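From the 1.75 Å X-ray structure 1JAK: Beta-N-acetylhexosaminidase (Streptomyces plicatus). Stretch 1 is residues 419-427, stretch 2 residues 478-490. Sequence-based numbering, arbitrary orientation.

Stretch 1 (419-427) EVQRSYDWD
Stretch 2 (478-490) STHDWDTYKVRLA

Aromatic side chains pack densely, but the polar atoms they carry into an interface generally need partners. Two stretches of Streptomyces plicatus beta-N-acetylhexosaminidase illustrate how. Helix 420-424 and helix 482-490 run at 115° to one another, their axes 11.1 Å apart at closest approach; the nearest CA atoms across the contact are those of Asp425 and Trp482, 6.4 Å apart. The contact between them buries 539 Å², both sides summed.

Tyr424 (chi1 t, chi2 83°) is the centrepiece. Its ring is sandwiched in offset stacks, Tyr485 (t, 72°) over one face with centroids 3.9 Å apart and His480 (t, -81°) over the opposite face at 4.3 Å, both planes within 8° of parallel. The histidine suits its place doubly: while its ring stacks, His480 NE2 donates to Tyr424 O at 2.9 Å, almost perfectly straight at 177°. Tyr424 O also accepts from Trp426 N at 2.9 Å, as the chain leaves the helix. The phenol OH of Tyr424 accepts a weak bond from Asp481 N at 3.3 Å and is further satisfied elsewhere in the structure.

Trp482 (t, -109°) extends the apolar surface. Gln421 (t, t) lays CB over its six-membered ring, 3.8 Å from the centroid, and sends NE2 to Asp425 OD2 at 3.1 Å. Val420 (t) meets the ring edge, with CG1 3.6 Å from Trp482 CH2, and also touches Leu489 (t, p), CG1 to CD2 at 3.6 Å.

Several backbone amides at the start of the second helix find partners. Asp481 (t), the N-cap, accepts from Thr484 N through OD2 at 3.1 Å. Trp482 N instead donates to a water at 2.9 Å, which donates to Asp425 OD1 at 2.7 Å, bridging the stretches. Trp426 NE1, pointing back into its own stretch, donates to Ser423 O at 2.8 Å.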

# COMPACT_ATOMS: atom_id res chain seq x y z
N GLU A 419 6.70 11.46 -14.11
CA GLU A 419 8.06 11.32 -13.62
C GLU A 419 8.04 11.38 -12.10
O GLU A 419 7.00 11.63 -11.48
CB GLU A 419 8.97 12.41 -14.18
CG GLU A 419 9.88 11.93 -15.32
CD GLU A 419 11.06 11.09 -14.84
OE1 GLU A 419 11.13 10.78 -13.63
OE2 GLU A 419 11.92 10.74 -15.68
N VAL A 420 9.20 11.17 -11.50
CA VAL A 420 9.32 11.16 -10.05
C VAL A 420 8.90 12.46 -9.38
O VAL A 420 8.18 12.43 -8.38
CB VAL A 420 10.76 10.81 -9.65
CG1 VAL A 420 10.87 10.71 -8.13
CG2 VAL A 420 11.16 9.49 -10.30
N GLN A 421 9.31 13.61 -9.91
CA GLN A 421 8.92 14.86 -9.27
C GLN A 421 7.41 15.07 -9.29
O GLN A 421 6.82 15.45 -8.28
CB GLN A 421 9.61 16.07 -9.92
CG GLN A 421 9.17 17.38 -9.28
CD GLN A 421 9.97 18.59 -9.74
OE1 GLN A 421 10.83 18.49 -10.62
NE2 GLN A 421 9.68 19.74 -9.15
N ARG A 422 6.77 14.81 -10.43
CA ARG A 422 5.32 15.00 -10.51
C ARG A 422 4.58 14.14 -9.48
O ARG A 422 3.62 14.58 -8.86
CB ARG A 422 4.80 14.66 -11.91
CG ARG A 422 3.30 14.93 -12.07
CD ARG A 422 2.78 14.54 -13.44
NE ARG A 422 1.37 14.91 -13.61
CZ ARG A 422 0.94 16.16 -13.77
NH1 ARG A 422 1.80 17.17 -13.79
NH2 ARG A 422 -0.36 16.40 -13.91
N SER A 423 5.05 12.91 -9.30
CA SER A 423 4.41 11.99 -8.36
C SER A 423 4.50 12.47 -6.91
O SER A 423 3.60 12.23 -6.12
CB SER A 423 5.05 10.60 -8.48
OG SER A 423 4.40 9.67 -7.65
N TYR A 424 5.59 13.17 -6.59
CA TYR A 424 5.84 13.66 -5.24
C TYR A 424 5.43 15.10 -4.93
O TYR A 424 4.96 15.40 -3.84
CB TYR A 424 7.34 13.52 -4.94
CG TYR A 424 7.80 14.15 -3.63
CD1 TYR A 424 7.67 13.46 -2.42
CD2 TYR A 424 8.36 15.43 -3.60
CE1 TYR A 424 8.09 14.03 -1.22
CE2 TYR A 424 8.77 16.01 -2.40
CZ TYR A 424 8.64 15.31 -1.22
OH TYR A 424 9.06 15.86 -0.03
N ASP A 425 5.62 15.97 -5.92
CA ASP A 425 5.39 17.40 -5.74
C ASP A 425 3.97 17.97 -5.64
O ASP A 425 3.55 18.75 -6.48
CB ASP A 425 6.16 18.14 -6.83
CG ASP A 425 6.75 19.45 -6.34
OD1 ASP A 425 6.66 19.73 -5.12
OD2 ASP A 425 7.32 20.19 -7.17
N TRP A 426 3.26 17.58 -4.58
CA TRP A 426 1.92 18.10 -4.33
C TRP A 426 1.56 17.96 -2.85
O TRP A 426 2.26 17.27 -2.10
CB TRP A 426 0.86 17.42 -5.23
CG TRP A 426 0.80 15.92 -5.16
CD1 TRP A 426 1.71 15.03 -5.66
CD2 TRP A 426 -0.26 15.13 -4.59
NE1 TRP A 426 1.29 13.74 -5.43
CE2 TRP A 426 0.08 13.77 -4.78
CE3 TRP A 426 -1.46 15.44 -3.94
CZ2 TRP A 426 -0.73 12.73 -4.34
CZ3 TRP A 426 -2.27 14.40 -3.51
CH2 TRP A 426 -1.90 13.06 -3.71
N ASP A 427 0.48 18.62 -2.44
CA ASP A 427 0.04 18.61 -1.05
C ASP A 427 -1.39 18.08 -0.95
O ASP A 427 -2.33 18.71 -1.44
CB ASP A 427 0.11 20.04 -0.50
CG ASP A 427 -0.32 20.15 0.96
OD1 ASP A 427 -0.71 19.13 1.56
OD2 ASP A 427 -0.26 21.27 1.50
N SER A 478 5.37 20.78 6.33
CA SER A 478 6.55 21.63 6.45
C SER A 478 7.84 20.98 5.96
O SER A 478 8.81 21.69 5.65
CB SER A 478 6.73 22.09 7.90
OG SER A 478 6.92 20.99 8.77
N THR A 479 7.88 19.65 5.88
CA THR A 479 9.08 18.96 5.43
C THR A 479 9.07 18.70 3.93
O THR A 479 10.08 18.26 3.37
CB THR A 479 9.26 17.60 6.13
OG1 THR A 479 8.19 16.73 5.76
CG2 THR A 479 9.27 17.78 7.65
N HIS A 480 7.94 18.96 3.28
CA HIS A 480 7.82 18.73 1.85
C HIS A 480 8.62 19.71 1.00
O HIS A 480 8.43 20.92 1.09
CB HIS A 480 6.34 18.77 1.44
CG HIS A 480 6.10 18.37 0.02
ND1 HIS A 480 6.28 19.23 -1.04
CD2 HIS A 480 5.72 17.19 -0.52
CE1 HIS A 480 6.02 18.60 -2.17
NE2 HIS A 480 5.68 17.35 -1.89
N ASP A 481 9.52 19.17 0.18
CA ASP A 481 10.37 19.97 -0.69
C ASP A 481 11.12 19.05 -1.64
O ASP A 481 11.94 18.24 -1.21
CB ASP A 481 11.38 20.77 0.13
CG ASP A 481 12.28 21.62 -0.73
OD1 ASP A 481 11.76 22.54 -1.41
OD2 ASP A 481 13.51 21.38 -0.74
N TRP A 482 10.84 19.18 -2.94
CA TRP A 482 11.48 18.33 -3.93
C TRP A 482 13.01 18.38 -3.95
O TRP A 482 13.66 17.34 -3.96
CB TRP A 482 10.94 18.65 -5.33
CG TRP A 482 11.71 17.97 -6.42
CD1 TRP A 482 12.55 18.56 -7.32
CD2 TRP A 482 11.76 16.56 -6.68
NE1 TRP A 482 13.13 17.61 -8.12
CE2 TRP A 482 12.66 16.37 -7.75
CE3 TRP A 482 11.14 15.45 -6.11
CZ2 TRP A 482 12.96 15.10 -8.26
CZ3 TRP A 482 11.44 14.18 -6.62
CH2 TRP A 482 12.34 14.02 -7.69
N ASP A 483 13.58 19.58 -3.96
CA ASP A 483 15.03 19.70 -4.01
C ASP A 483 15.76 18.96 -2.90
O ASP A 483 16.85 18.41 -3.13
CB ASP A 483 15.46 21.18 -4.01
CG ASP A 483 15.13 21.88 -5.31
OD1 ASP A 483 15.06 21.19 -6.35
OD2 ASP A 483 14.95 23.11 -5.30
N THR A 484 15.19 18.92 -1.70
CA THR A 484 15.84 18.22 -0.60
C THR A 484 15.38 16.76 -0.55
O THR A 484 16.13 15.88 -0.15
CB THR A 484 15.58 18.91 0.76
OG1 THR A 484 14.17 19.09 0.96
CG2 THR A 484 16.27 20.26 0.80
N TYR A 485 14.14 16.51 -0.97
CA TYR A 485 13.63 15.14 -0.98
C TYR A 485 14.41 14.28 -1.97
O TYR A 485 14.74 13.13 -1.68
CB TYR A 485 12.14 15.11 -1.38
CG TYR A 485 11.62 13.70 -1.59
CD1 TYR A 485 11.42 12.84 -0.51
CD2 TYR A 485 11.40 13.21 -2.88
CE1 TYR A 485 11.02 11.51 -0.71
CE2 TYR A 485 10.99 11.88 -3.09
CZ TYR A 485 10.81 11.04 -2.00
OH TYR A 485 10.44 9.73 -2.19
N LYS A 486 14.70 14.83 -3.15
CA LYS A 486 15.41 14.07 -4.17
C LYS A 486 16.77 13.58 -3.68
O LYS A 486 17.28 12.58 -4.18
CB LYS A 486 15.57 14.89 -5.46
CG LYS A 486 16.53 16.06 -5.38
CD LYS A 486 16.53 16.81 -6.71
CE LYS A 486 17.51 17.97 -6.69
NZ LYS A 486 17.50 18.71 -7.99
N VAL A 487 17.36 14.28 -2.71
CA VAL A 487 18.65 13.86 -2.17
C VAL A 487 18.44 12.64 -1.28
O VAL A 487 19.25 11.72 -1.28
CB VAL A 487 19.31 14.98 -1.35
CG1 VAL A 487 20.58 14.46 -0.69
CG2 VAL A 487 19.63 16.17 -2.25
N ARG A 488 17.35 12.64 -0.52
CA ARG A 488 17.04 11.52 0.35
C ARG A 488 16.63 10.32 -0.50
O ARG A 488 16.90 9.17 -0.14
CB ARG A 488 15.92 11.90 1.33
CG ARG A 488 16.38 12.89 2.40
CD ARG A 488 15.33 13.15 3.47
NE ARG A 488 14.27 14.07 3.03
CZ ARG A 488 13.01 13.72 2.83
NH1 ARG A 488 12.62 12.46 3.02
NH2 ARG A 488 12.12 14.63 2.44
N LEU A 489 15.99 10.58 -1.64
CA LEU A 489 15.58 9.49 -2.53
C LEU A 489 16.82 8.94 -3.23
O LEU A 489 16.97 7.73 -3.39
CB LEU A 489 14.57 9.99 -3.56
CG LEU A 489 13.98 8.92 -4.50
CD1 LEU A 489 13.23 7.87 -3.68
CD2 LEU A 489 13.04 9.58 -5.51
N ALA A 490 17.71 9.83 -3.66
CA ALA A 490 18.93 9.42 -4.34
C ALA A 490 19.74 8.47 -3.46
O ALA A 490 20.38 7.54 -3.96
CB ALA A 490 19.77 10.64 -4.69
O HOH W 1 8.69 21.00 -3.78